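Local coordinates for protein L-amino acid deaminase (Proteus vulgaris, PDB 5I39) that binds FAD and probably works as a membrane-bound oxidoreductase that deaminates L-amino acids, at residues 373-376 against 377-381; 324-327 against 328-331; 126-129 against 130-133. All blocks are in the same frame, centred on the assembly; numbering follows the deposited sequence.

Contact 1: 373-376 against 377-381. With FAD (flavin-adenine dinucleotide), chain B; EDO (1,2-ethanediol), chain K.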
ATOM      1  N   THR A 373       6.710   5.434   0.802  1.00  8.38           N
ATOM      2  CA  THR A 373       5.742   5.383  -0.281  1.00  8.37           C
ATOM      3  C   THR A 373       4.321   5.662   0.192  1.00  8.48           C
ATOM      4  O   THR A 373       3.901   5.214   1.260  1.00  8.52           O
ATOM      5  CB  THR A 373       5.814   4.051  -1.053  1.00  8.23           C
ATOM      6  OG1 THR A 373       4.835   4.073  -2.092  1.00  8.54           O
ATOM      7  CG2 THR A 373       5.591   2.841  -0.153  1.00  8.15           C
ATOM      8  N   GLY A 374       3.590   6.392  -0.649  1.00  8.29           N
ATOM      9  CA  GLY A 374       2.156   6.607  -0.480  1.00  8.47           C
ATOM     10  C   GLY A 374       1.295   5.575  -1.191  1.00  8.27           C
ATOM     11  O   GLY A 374       0.076   5.690  -1.175  1.00  8.70           O
ATOM     12  N   TRP A 375       1.925   4.563  -1.794  1.00  8.01           N
ATOM     13  CA  TRP A 375       1.236   3.546  -2.589  1.00  8.15           C
ATOM     14  C   TRP A 375       1.787   2.146  -2.297  1.00  7.62           C
ATOM     15  O   TRP A 375       1.796   1.276  -3.170  1.00  7.38           O
ATOM     16  CB  TRP A 375       1.382   3.871  -4.076  1.00  8.55           C
ATOM     17  CG  TRP A 375       0.644   5.087  -4.503  1.00  8.91           C
ATOM     18  CD1 TRP A 375       1.171   6.307  -4.801  1.00  9.32           C
ATOM     19  CD2 TRP A 375      -0.766   5.201  -4.697  1.00  9.80           C
ATOM     20  NE1 TRP A 375       0.175   7.177  -5.167  1.00 10.14           N
ATOM     21  CE2 TRP A 375      -1.026   6.524  -5.103  1.00 10.16           C
ATOM     22  CE3 TRP A 375      -1.838   4.312  -4.557  1.00 10.77           C
ATOM     23  CZ2 TRP A 375      -2.318   6.983  -5.385  1.00 11.34           C
ATOM     24  CZ3 TRP A 375      -3.124   4.766  -4.832  1.00 11.95           C
ATOM     25  CH2 TRP A 375      -3.352   6.091  -5.236  1.00 12.03           C
ATOM     26  N   GLY A 376       2.221   1.921  -1.061  1.00  7.68           N
ATOM     27  CA  GLY A 376       2.895   0.683  -0.700  1.00  7.49           C
ATOM     28  C   GLY A 376       2.044  -0.561  -0.821  1.00  7.30           C
ATOM     29  O   GLY A 376       2.569  -1.623  -1.116  1.00  7.74           O
HETATM   30  N   MSE A 377       0.739  -0.461  -0.600  1.00  7.31           N
HETATM   31  CA  MSE A 377      -0.109  -1.642  -0.763  1.00  7.28           C
HETATM   32  C   MSE A 377      -0.035  -2.114  -2.199  1.00  7.26           C
HETATM   33  O   MSE A 377       0.249  -3.286  -2.464  1.00  7.28           O
HETATM   34  CB  MSE A 377      -1.559  -1.392  -0.358  1.00  7.47           C
HETATM   35  CG  MSE A 377      -1.762  -1.119   1.129  1.00  8.08           C
HETATM   36 SE   MSE A 377      -1.219  -2.616   2.282  0.82  8.21          SE
HETATM   37  CE  MSE A 377      -2.374  -4.017   1.529  1.00  8.80           C
ATOM     38  N   THR A 378      -0.271  -1.189  -3.128  1.00  7.23           N
ATOM     39  CA  THR A 378      -0.231  -1.466  -4.564  1.00  7.19           C
ATOM     40  C   THR A 378       1.126  -1.994  -5.025  1.00  7.08           C
ATOM     41  O   THR A 378       1.205  -2.960  -5.788  1.00  7.35           O
ATOM     42  CB  THR A 378      -0.541  -0.176  -5.349  1.00  7.28           C
ATOM     43  OG1 THR A 378      -1.843   0.293  -4.999  1.00  7.61           O
ATOM     44  CG2 THR A 378      -0.505  -0.405  -6.860  1.00  7.67           C
ATOM     45  N   GLU A 379       2.182  -1.319  -4.580  1.00  6.96           N
ATOM     46  CA  GLU A 379       3.535  -1.582  -5.053  1.00  7.21           C
ATOM     47  C   GLU A 379       4.170  -2.821  -4.444  1.00  7.39           C
ATOM     48  O   GLU A 379       5.076  -3.399  -5.047  1.00  7.63           O
ATOM     49  CB  GLU A 379       4.421  -0.383  -4.729  1.00  7.35           C
ATOM     50  CG  GLU A 379       4.011   0.888  -5.451  1.00  7.48           C
ATOM     51  CD  GLU A 379       4.613   2.148  -4.863  1.00  7.55           C
ATOM     52  OE1 GLU A 379       5.241   2.089  -3.786  1.00  8.20           O
ATOM     53  OE2 GLU A 379       4.440   3.218  -5.487  1.00  7.67           O
ATOM     54  N   SER A 380       3.703  -3.220  -3.260  1.00  7.26           N
ATOM     55  CA  SER A 380       4.401  -4.193  -2.416  1.00  7.64           C
ATOM     56  C   SER A 380       4.867  -5.487  -3.097  1.00  7.74           C
ATOM     57  O   SER A 380       5.975  -5.917  -2.827  1.00  8.30           O
ATOM     58  CB  SER A 380       3.601  -4.515  -1.148  1.00  7.99           C
ATOM     59  OG  SER A 380       2.318  -5.042  -1.435  1.00  7.95           O
ATOM     60  N   PRO A 381       4.050  -6.115  -3.970  1.00  7.85           N
ATOM     61  CA  PRO A 381       4.559  -7.365  -4.563  1.00  8.44           C
ATOM     62  C   PRO A 381       5.829  -7.165  -5.387  1.00  8.86           C
ATOM     63  O   PRO A 381       6.676  -8.053  -5.454  1.00 11.30           O
ATOM     64  CB  PRO A 381       3.404  -7.823  -5.463  1.00  9.01           C
ATOM     65  CG  PRO A 381       2.199  -7.152  -4.900  1.00  8.45           C
ATOM     66  CD  PRO A 381       2.701  -5.809  -4.470  1.00  7.69           C
TER
HETATM   67  PA  FAD B 501       3.624   0.286   7.921  1.00  8.44           P
HETATM   68  O1A FAD B 501       3.369   1.563   8.730  1.00  9.40           O
HETATM   69  O2A FAD B 501       2.371  -0.500   7.586  1.00  8.55           O
HETATM   70  O5B FAD B 501       4.571  -0.727   8.701  1.00  8.65           O
HETATM   71  C5B FAD B 501       5.831  -0.351   9.237  1.00  9.00           C
HETATM   72  C4B FAD B 501       5.972  -1.132  10.531  1.00  9.26           C
HETATM   73  O4B FAD B 501       7.302  -0.931  11.050  1.00  9.35           O
HETATM   74  C3B FAD B 501       4.996  -0.643  11.604  1.00  9.27           C
HETATM   75  O3B FAD B 501       4.120  -1.706  11.979  1.00  9.19           O
HETATM   76  C2B FAD B 501       5.934  -0.171  12.725  1.00  9.48           C
HETATM   77  O2B FAD B 501       5.399  -0.379  14.046  1.00  9.44           O
HETATM   78  C1B FAD B 501       7.200  -0.964  12.457  1.00  9.50           C
HETATM   79  N9A FAD B 501       8.440  -0.380  12.978  1.00  9.61           N
HETATM   80  C8A FAD B 501       8.872   0.851  12.797  1.00  9.95           C
HETATM   81  N7A FAD B 501      10.083   1.048  13.361  1.00 10.19           N
HETATM   82  C5A FAD B 501      10.393  -0.117  13.914  1.00  9.81           C
HETATM   83  C6A FAD B 501      11.520  -0.633  14.685  1.00  9.91           C
HETATM   84  N6A FAD B 501      12.566   0.165  14.981  1.00 10.37           N
HETATM   85  N1A FAD B 501      11.495  -1.919  15.086  1.00  9.86           N
HETATM   86  C2A FAD B 501      10.474  -2.730  14.781  1.00  9.92           C
HETATM   87  N3A FAD B 501       9.395  -2.328  14.099  1.00  9.89           N
HETATM   88  C4A FAD B 501       9.330  -1.066  13.659  1.00  9.75           C
HETATM   89  N1  FAD B 501      -1.575   2.618  -0.673  1.00  9.02           N
HETATM   90  C2  FAD B 501      -2.207   2.099  -1.731  1.00  8.86           C
HETATM   91  O2  FAD B 501      -1.558   1.360  -2.493  1.00  8.78           O
HETATM   92  N3  FAD B 501      -3.513   2.375  -1.968  1.00  8.78           N
HETATM   93  C4  FAD B 501      -4.261   3.185  -1.211  1.00  8.97           C
HETATM   94  O4  FAD B 501      -5.442   3.377  -1.464  1.00  8.91           O
HETATM   95  C4X FAD B 501      -3.638   3.816  -0.040  1.00  9.35           C
HETATM   96  N5  FAD B 501      -4.284   4.698   0.770  1.00  9.57           N
HETATM   97  C5X FAD B 501      -3.716   5.093   1.914  1.00  9.73           C
HETATM   98  C6  FAD B 501      -4.435   5.819   2.867  1.00  9.99           C
HETATM   99  C7  FAD B 501      -3.879   6.185   4.089  1.00  9.97           C
HETATM  100  C7M FAD B 501      -4.699   6.926   5.121  1.00 10.31           C
HETATM  101  C8  FAD B 501      -2.487   5.820   4.390  1.00 10.07           C
HETATM  102  C8M FAD B 501      -1.845   6.160   5.713  1.00 10.78           C
HETATM  103  C9  FAD B 501      -1.760   5.114   3.429  1.00  9.78           C
HETATM  104  C9A FAD B 501      -2.314   4.743   2.210  1.00  9.36           C
HETATM  105  N10 FAD B 501      -1.581   4.036   1.249  1.00  9.06           N
HETATM  106  C10 FAD B 501      -2.225   3.446   0.164  1.00  9.12           C
HETATM  107  C1' FAD B 501      -0.177   3.736   1.446  1.00  8.82           C
HETATM  108  C2' FAD B 501       0.082   2.420   2.090  1.00  8.75           C
HETATM  109  O2' FAD B 501      -0.867   2.222   3.133  1.00  8.78           O
HETATM  110  C3' FAD B 501       1.510   2.456   2.623  1.00  8.58           C
HETATM  111  O3' FAD B 501       2.444   2.897   1.602  1.00  8.36           O
HETATM  112  C4' FAD B 501       1.992   1.115   3.124  1.00  8.46           C
HETATM  113  O4' FAD B 501       1.031   0.554   4.039  1.00  8.40           O
HETATM  114  C5' FAD B 501       3.329   1.281   3.822  1.00  8.42           C
HETATM  115  O5' FAD B 501       3.691  -0.009   4.317  1.00  8.18           O
HETATM  116  P   FAD B 501       4.956  -0.127   5.322  1.00  8.24           P
HETATM  117  O1P FAD B 501       5.133  -1.586   5.616  1.00  8.32           O
HETATM  118  O2P FAD B 501       6.109   0.687   4.779  1.00  8.60           O
HETATM  119  O3P FAD B 501       4.470   0.718   6.622  1.00  8.52           O
HETATM  120  C1  EDO K 510      -2.624   7.202  -0.903  1.00 23.28           C
HETATM  121  O1  EDO K 510      -2.672   6.170  -1.896  1.00 23.18           O
HETATM  122  C2  EDO K 510      -1.983   8.463  -1.478  1.00 23.87           C
HETATM  123  O2  EDO K 510      -2.236   9.594  -0.629  1.00 24.56           O

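Contact 2: 324-327 against 328-331. With EDO (1,2-ethanediol), chain G.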
ATOM      1  N   SER A 324     -18.482  15.903   4.191  1.00 13.22           N
ATOM      2  CA  SER A 324     -18.058  15.018   3.107  1.00 12.59           C
ATOM      3  C   SER A 324     -19.089  13.914   2.860  1.00 11.98           C
ATOM      4  O   SER A 324     -19.440  13.637   1.714  1.00 12.17           O
ATOM      5  CB  SER A 324     -16.689  14.405   3.394  1.00 12.70           C
ATOM      6  OG  SER A 324     -16.166  13.813   2.220  1.00 13.05           O
ATOM      7  N   LEU A 325     -19.585  13.303   3.934  1.00 12.13           N
ATOM      8  CA  LEU A 325     -20.659  12.313   3.818  1.00 12.43           C
ATOM      9  C   LEU A 325     -21.943  12.923   3.271  1.00 12.33           C
ATOM     10  O   LEU A 325     -22.631  12.296   2.469  1.00 12.77           O
ATOM     11  CB  LEU A 325     -20.932  11.630   5.160  1.00 12.91           C
ATOM     12  CG  LEU A 325     -19.766  10.830   5.745  1.00 13.57           C
ATOM     13  CD1 LEU A 325     -20.129  10.302   7.121  1.00 15.03           C
ATOM     14  CD2 LEU A 325     -19.338   9.682   4.843  1.00 14.29           C
ATOM     15  N   GLU A 326     -22.253  14.147   3.689  1.00 12.46           N
ATOM     16  CA  GLU A 326     -23.430  14.838   3.171  1.00 12.88           C
ATOM     17  C   GLU A 326     -23.356  15.080   1.668  1.00 12.71           C
ATOM     18  O   GLU A 326     -24.341  14.863   0.958  1.00 13.15           O
ATOM     19  CB  GLU A 326     -23.659  16.152   3.920  1.00 13.75           C
ATOM     20  CG  GLU A 326     -24.222  15.951   5.318  1.00 15.22           C
ATOM     21  CD  GLU A 326     -25.640  15.416   5.293  1.00 17.23           C
ATOM     22  OE1 GLU A 326     -26.512  16.082   4.701  1.00 20.21           O
ATOM     23  OE2 GLU A 326     -25.887  14.328   5.853  1.00 19.41           O
ATOM     24  N   LYS A 327     -22.204  15.514   1.168  1.00 12.86           N
ATOM     25  CA  LYS A 327     -22.106  15.748  -0.277  1.00 13.79           C
ATOM     26  C   LYS A 327     -22.031  14.442  -1.072  1.00 12.97           C
ATOM     27  O   LYS A 327     -22.542  14.384  -2.184  1.00 13.13           O
ATOM     28  CB  LYS A 327     -21.019  16.757  -0.654  1.00 16.27           C
ATOM     29  CG  LYS A 327     -19.594  16.374  -0.354  1.00 16.90           C
ATOM     30  CD  LYS A 327     -18.662  17.510  -0.753  1.00 17.77           C
ATOM     31  CE  LYS A 327     -17.252  17.302  -0.236  1.00 17.65           C
ATOM     32  NZ  LYS A 327     -16.592  16.156  -0.909  1.00 16.82           N
ATOM     33  N   LEU A 328     -21.456  13.390  -0.486  1.00 12.31           N
ATOM     34  CA  LEU A 328     -21.537  12.044  -1.079  1.00 12.15           C
ATOM     35  C   LEU A 328     -22.997  11.610  -1.258  1.00 11.97           C
ATOM     36  O   LEU A 328     -23.391  11.135  -2.326  1.00 12.20           O
ATOM     37  CB  LEU A 328     -20.792  11.018  -0.216  1.00 12.51           C
ATOM     38  CG  LEU A 328     -20.922   9.535  -0.598  1.00 12.62           C
ATOM     39  CD1 LEU A 328     -20.366   9.271  -1.988  1.00 13.09           C
ATOM     40  CD2 LEU A 328     -20.230   8.655   0.430  1.00 13.15           C
ATOM     41  N   LYS A 329     -23.781  11.773  -0.196  1.00 12.26           N
ATOM     42  CA  LYS A 329     -25.199  11.415  -0.211  1.00 12.56           C
ATOM     43  C   LYS A 329     -26.026  12.285  -1.156  1.00 12.50           C
ATOM     44  O   LYS A 329     -26.978  11.799  -1.763  1.00 14.00           O
ATOM     45  CB  LYS A 329     -25.771  11.483   1.207  1.00 13.04           C
ATOM     46  CG  LYS A 329     -25.222  10.395   2.114  1.00 13.84           C
ATOM     47  CD  LYS A 329     -25.492  10.680   3.579  1.00 14.59           C
ATOM     48  CE  LYS A 329     -24.827   9.636   4.458  1.00 16.09           C
ATOM     49  NZ  LYS A 329     -25.024   9.907   5.901  1.00 17.24           N
ATOM     50  N   ALA A 330     -25.662  13.558  -1.283  1.00 12.44           N
ATOM     51  CA  ALA A 330     -26.324  14.452  -2.239  1.00 13.30           C
ATOM     52  C   ALA A 330     -26.070  14.008  -3.682  1.00 13.09           C
ATOM     53  O   ALA A 330     -26.971  14.046  -4.514  1.00 14.11           O
ATOM     54  CB  ALA A 330     -25.867  15.886  -2.041  1.00 13.87           C
ATOM     55  N   GLU A 331     -24.845  13.572  -3.967  1.00 12.75           N
ATOM     56  CA  GLU A 331     -24.485  13.123  -5.311  1.00 12.59           C
ATOM     57  C   GLU A 331     -25.000  11.716  -5.618  1.00 12.17           C
ATOM     58  O   GLU A 331     -25.377  11.431  -6.754  1.00 12.57           O
ATOM     59  CB  GLU A 331     -22.972  13.205  -5.518  1.00 12.62           C
ATOM     60  CG  GLU A 331     -22.492  12.857  -6.927  1.00 12.80           C
ATOM     61  CD  GLU A 331     -23.167  13.660  -8.028  1.00 13.75           C
ATOM     62  OE1 GLU A 331     -23.485  14.851  -7.813  1.00 15.04           O
ATOM     63  OE2 GLU A 331     -23.386  13.095  -9.119  1.00 13.75           O
TER
HETATM   64  C1  EDO G 506     -23.607  12.770   7.632  1.00 20.44           C
HETATM   65  O1  EDO G 506     -24.106  12.442   6.334  1.00 18.53           O
HETATM   66  C2  EDO G 506     -24.671  12.495   8.692  1.00 22.05           C
HETATM   67  O2  EDO G 506     -25.124  11.134   8.665  1.00 22.76           O

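Contact 3: 126-129 against 130-133. With EDO (1,2-ethanediol), chain E.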
ATOM      1  N   LEU A 126     -11.227  17.216 -13.655  1.00 13.88           N
ATOM      2  CA  LEU A 126     -11.623  18.469 -12.992  1.00 15.66           C
ATOM      3  C   LEU A 126     -12.124  19.537 -13.959  1.00 16.58           C
ATOM      4  O   LEU A 126     -13.060  20.278 -13.654  1.00 18.32           O
ATOM      5  CB  LEU A 126     -10.446  19.050 -12.204  1.00 17.96           C
ATOM      6  CG  LEU A 126     -10.060  18.370 -10.893  1.00 20.12           C
ATOM      7  CD1 LEU A 126      -8.739  18.930 -10.392  1.00 22.38           C
ATOM      8  CD2 LEU A 126     -11.143  18.549  -9.838  1.00 21.87           C
ATOM      9  N   ASP A 127     -11.472  19.621 -15.110  1.00 16.17           N
ATOM     10  CA  ASP A 127     -11.736  20.663 -16.101  1.00 16.78           C
ATOM     11  C   ASP A 127     -11.162  20.229 -17.451  1.00 16.72           C
ATOM     12  O   ASP A 127     -10.623  19.123 -17.564  1.00 15.36           O
ATOM     13  CB  ASP A 127     -11.176  22.022 -15.626  1.00 17.37           C
ATOM     14  CG  ASP A 127      -9.707  21.964 -15.208  1.00 18.50           C
ATOM     15  OD1 ASP A 127      -8.946  21.107 -15.701  1.00 19.05           O
ATOM     16  OD2 ASP A 127      -9.303  22.817 -14.387  1.00 21.76           O
ATOM     17  N   GLU A 128     -11.300  21.071 -18.471  1.00 17.16           N
ATOM     18  CA  GLU A 128     -10.791  20.741 -19.809  1.00 17.12           C
ATOM     19  C   GLU A 128      -9.274  20.497 -19.818  1.00 15.84           C
ATOM     20  O   GLU A 128      -8.809  19.586 -20.493  1.00 15.28           O
ATOM     21  CB  GLU A 128     -11.172  21.821 -20.832  1.00 19.31           C
ATOM     22  CG  GLU A 128     -12.673  21.948 -21.097  1.00 22.84           C
ATOM     23  CD  GLU A 128     -13.308  20.734 -21.765  1.00 24.94           C
ATOM     24  OE1 GLU A 128     -12.619  19.995 -22.499  1.00 26.48           O
ATOM     25  OE2 GLU A 128     -14.523  20.521 -21.562  1.00 29.05           O
ATOM     26  N   GLU A 129      -8.520  21.283 -19.051  1.00 15.88           N
ATOM     27  CA  GLU A 129      -7.063  21.113 -18.941  1.00 16.15           C
ATOM     28  C   GLU A 129      -6.693  19.745 -18.361  1.00 15.03           C
ATOM     29  O   GLU A 129      -5.800  19.068 -18.866  1.00 14.75           O
ATOM     30  CB  GLU A 129      -6.450  22.229 -18.081  1.00 17.91           C
ATOM     31  CG  GLU A 129      -4.931  22.163 -17.937  1.00 21.92           C
ATOM     32  CD  GLU A 129      -4.339  23.380 -17.244  1.00 24.96           C
ATOM     33  OE1 GLU A 129      -5.075  24.100 -16.537  1.00 28.79           O
ATOM     34  OE2 GLU A 129      -3.123  23.615 -17.404  1.00 28.58           O
ATOM     35  N   ASP A 130      -7.383  19.352 -17.294  1.00 14.05           N
ATOM     36  CA  ASP A 130      -7.168  18.043 -16.678  1.00 13.34           C
ATOM     37  C   ASP A 130      -7.466  16.919 -17.671  1.00 12.49           C
ATOM     38  O   ASP A 130      -6.724  15.941 -17.739  1.00 12.62           O
ATOM     39  CB  ASP A 130      -8.039  17.900 -15.423  1.00 13.50           C
ATOM     40  CG  ASP A 130      -7.624  16.738 -14.530  1.00 14.01           C
ATOM     41  OD1 ASP A 130      -6.433  16.367 -14.487  1.00 16.08           O
ATOM     42  OD2 ASP A 130      -8.514  16.195 -13.844  1.00 13.85           O
ATOM     43  N   LEU A 131      -8.537  17.077 -18.447  1.00 12.05           N
ATOM     44  CA  LEU A 131      -8.898  16.117 -19.490  1.00 11.73           C
ATOM     45  C   LEU A 131      -7.818  16.014 -20.573  1.00 11.77           C
ATOM     46  O   LEU A 131      -7.482  14.910 -21.007  1.00 11.43           O
ATOM     47  CB  LEU A 131     -10.258  16.467 -20.103  1.00 11.97           C
ATOM     48  CG  LEU A 131     -10.764  15.602 -21.261  1.00 12.56           C
ATOM     49  CD1 LEU A 131     -10.807  14.124 -20.911  1.00 12.58           C
ATOM     50  CD2 LEU A 131     -12.141  16.091 -21.672  1.00 13.19           C
ATOM     51  N   VAL A 132      -7.271  17.154 -20.999  1.00 12.05           N
ATOM     52  CA  VAL A 132      -6.130  17.154 -21.927  1.00 12.18           C
ATOM     53  C   VAL A 132      -4.977  16.345 -21.327  1.00 11.96           C
ATOM     54  O   VAL A 132      -4.385  15.498 -21.995  1.00 11.70           O
ATOM     55  CB  VAL A 132      -5.653  18.590 -22.273  1.00 12.75           C
ATOM     56  CG1 VAL A 132      -4.325  18.573 -23.023  1.00 13.32           C
ATOM     57  CG2 VAL A 132      -6.698  19.317 -23.106  1.00 13.08           C
ATOM     58  N   ASN A 133      -4.671  16.609 -20.061  1.00 11.92           N
ATOM     59  CA  ASN A 133      -3.546  15.955 -19.404  1.00 12.27           C
ATOM     60  C   ASN A 133      -3.724  14.449 -19.265  1.00 11.40           C
ATOM     61  O   ASN A 133      -2.792  13.695 -19.541  1.00 11.38           O
ATOM     62  CB  ASN A 133      -3.270  16.599 -18.045  1.00 13.69           C
ATOM     63  CG  ASN A 133      -2.789  18.033 -18.169  1.00 15.20           C
ATOM     64  OD1 ASN A 133      -2.342  18.464 -19.234  1.00 16.61           O
ATOM     65  ND2 ASN A 133      -2.887  18.783 -17.082  1.00 16.28           N
TER
HETATM   66  C1  EDO E 504     -14.024  18.498 -18.003  1.00 33.98           C
HETATM   67  O1  EDO E 504     -14.915  19.408 -17.347  1.00 34.85           O
HETATM   68  C2  EDO E 504     -14.822  17.437 -18.753  1.00 35.23           C
HETATM   69  O2  EDO E 504     -15.396  17.957 -19.961  1.00 37.60           O
HETATM   70  O   HOH W   1      -1.337  21.314 -16.706  1.00 35.63           O

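Contact 1: 373-376 against 377-381
Thr373 and Glu379 meet at the N-terminal end of helix 376-392, where the loop leaving strand 367-371 runs into the helix beside the flavin. Among the side-chain bonds, the hydroxyl OG1 of Thr373 donates to OE1 of Glu379 at 2.6 Å, reaching it on the syn side but 35° out of the carboxylate plane. With chi1 at 180°, which places OG1 opposite the backbone N, the hydroxyl can also accept the N-H of Trp375 in an ST turn. One hydroxyl thus gives to the helix and receives from the loop, and its rotation is fixed by both. The second oxygen of Glu379, OE2, is bound by His96 NE2, and it passes CB of Trp375 at 3.4 Å.

Backbone bonds open the helix. Trp375 is its N-cap residue, and its O accepts the N-H of Glu379 at 3.0 Å; the bond from Ser380 N to Gly376 O is weak, with an angle of 126° at the hydrogen. The hydroxyl OG of Ser380 additionally donates to Met377 O.

Hydrogen bonds to FAD involve Thr373, Gly376 and Thr378. The ribityl O3' donates to Thr373 O and accepts from Gly376 N, each at 2.8 Å, while O2 of the flavin accepts from both N (2.9 Å) and OG1 (2.7 Å) of Thr378. Packing adds to this: CB of the selenomethionine Met377 lies against O2, its side chain also touches Phe79 and Phe184, and the Trp375 indole carries an ethanediol oxygen, O1, over one face.

Two donors at the start of a helix therefore grip O2. Together with the helix dipole they would be expected to stabilise negative charge at the N1-C2=O2 end of a reduced flavin, as in many flavoprotein oxidoreductases.

Contact 2: 324-327 against 328-331
Leu328 lies one turn beyond Ser324 in helix 318-331, and its N donates to Ser324 O at 3.0 Å with a nearly straight N-H...O angle of 161°. Its CB rests against the carbonyl oxygens of Ser324 and Leu325. The isobutyl group, with CG anti to the backbone N (chi1 173°), packs on Ile283, Phe285, Thr295 and Ile266 of the strands under the helix; Leu325 joins it on Thr295 and Ile266.

At Lys329 the backbone N donates to Leu325 O at 2.9 Å. The side chain runs back toward the preceding turn with its methylenes alongside that same carbonyl, CG coming within 3.2 Å of Leu325 O. Because the chain is extended beyond CG, NZ is carried past Leu325 to the neighbourhood of Glu326, whose own chain bends at chi2 (-68°). The two charged ends stop 4.5 Å apart, NZ to OE2, too far for a salt bridge. An ethanediol bridges them: its O1 receives a hydrogen bond from NZ at 2.7 Å and gives one to OE2 at 2.6 Å.

Ala330 contributes its N to Glu326 O at 2.9 Å and a methyl group that lies beside the same oxygen. Glu331 completes the series, its N bound to Lys327 O at 3.0 Å. Its carboxylate leads away from the helix to Thr170 OG1 and Trp172 NE1, just as Lys327 sends NZ to Gly281 O.

The four i to i+4 bonds make this a regular stretch of alpha-helix, about two turns long, with an apolar side on the sheet. On the polar side, Glu326 and Lys329 are linked by hydrogen bonds through an ethanediol, probably from the crystallisation liquor, so their charge attraction is probably weaker than in a direct ion pair.

Contact 3: 126-129 against 130-133
Asp130 N donates to OD1 of Asp127 at 2.8 Å, the N-cap bond at the start of helix 128-143, with Asp127 as the N-cap residue. The donor approaches nearly along the C-O axis of the carboxylate. Asp127 reaches it because its CG sits between backbone N and carbonyl carbon (chi1 52°), turning the carboxylate over the first helical turn. A return bond runs from N of Leu126 to OD2 of Asp130, 2.9 Å long and almost straight at 170°, and uses the anti lone pair of OD2. The aspartate side chains run roughly perpendicular, their carboxylate planes 83° apart, each gripping a backbone N-H of the other's segment. OD1 of Asp130 forms a salt bridge with Lys87, which probably offsets the gathering of acidic groups.

Regular backbone bonds follow: Leu131 N to Asp127 O at 3.1 Å, Val132 N to Glu128 O at 2.9 Å, and Asn133 N to Glu129 O. The side chains of Glu129 and Asn133 run alongside each other in the same direction, and a water joins OE2 of Glu129 to ND2 of Asn133. Packing across the turn is loose and mixed: CD2 of Leu131 passes OE1 of Glu128 at 4.0 Å, and CB of Leu126 lies by Asp130 OD2.

Most of this turn is on the surface. The helix begins soon after strand 117-123, with Leu131 buried against Pro125 and Ile174, the latter just before strand 175-178.

All three contacts are local, along or at the start of a helix, but they differ in burial. Contact 1 lies in the core, its centre about 4 Å from the centre of the chain, whereas the centres of contacts 2 and 3 lie about 26 and 27 Å away; contact 2 is partly buried and contact 3 superficial. Contacts 1 and 3 both sit at helix starts: in contact 1 the N-terminal amides serve a cofactor, in contact 3 an aspartate caps them. Contact 2 is the end of a helix whose apolar side covers the large mixed sheet, to which strand 117-123, ahead of contact 3, also belongs. Nearest atoms of contacts 2 and 3 are about 11 Å apart, and no two contacts touch.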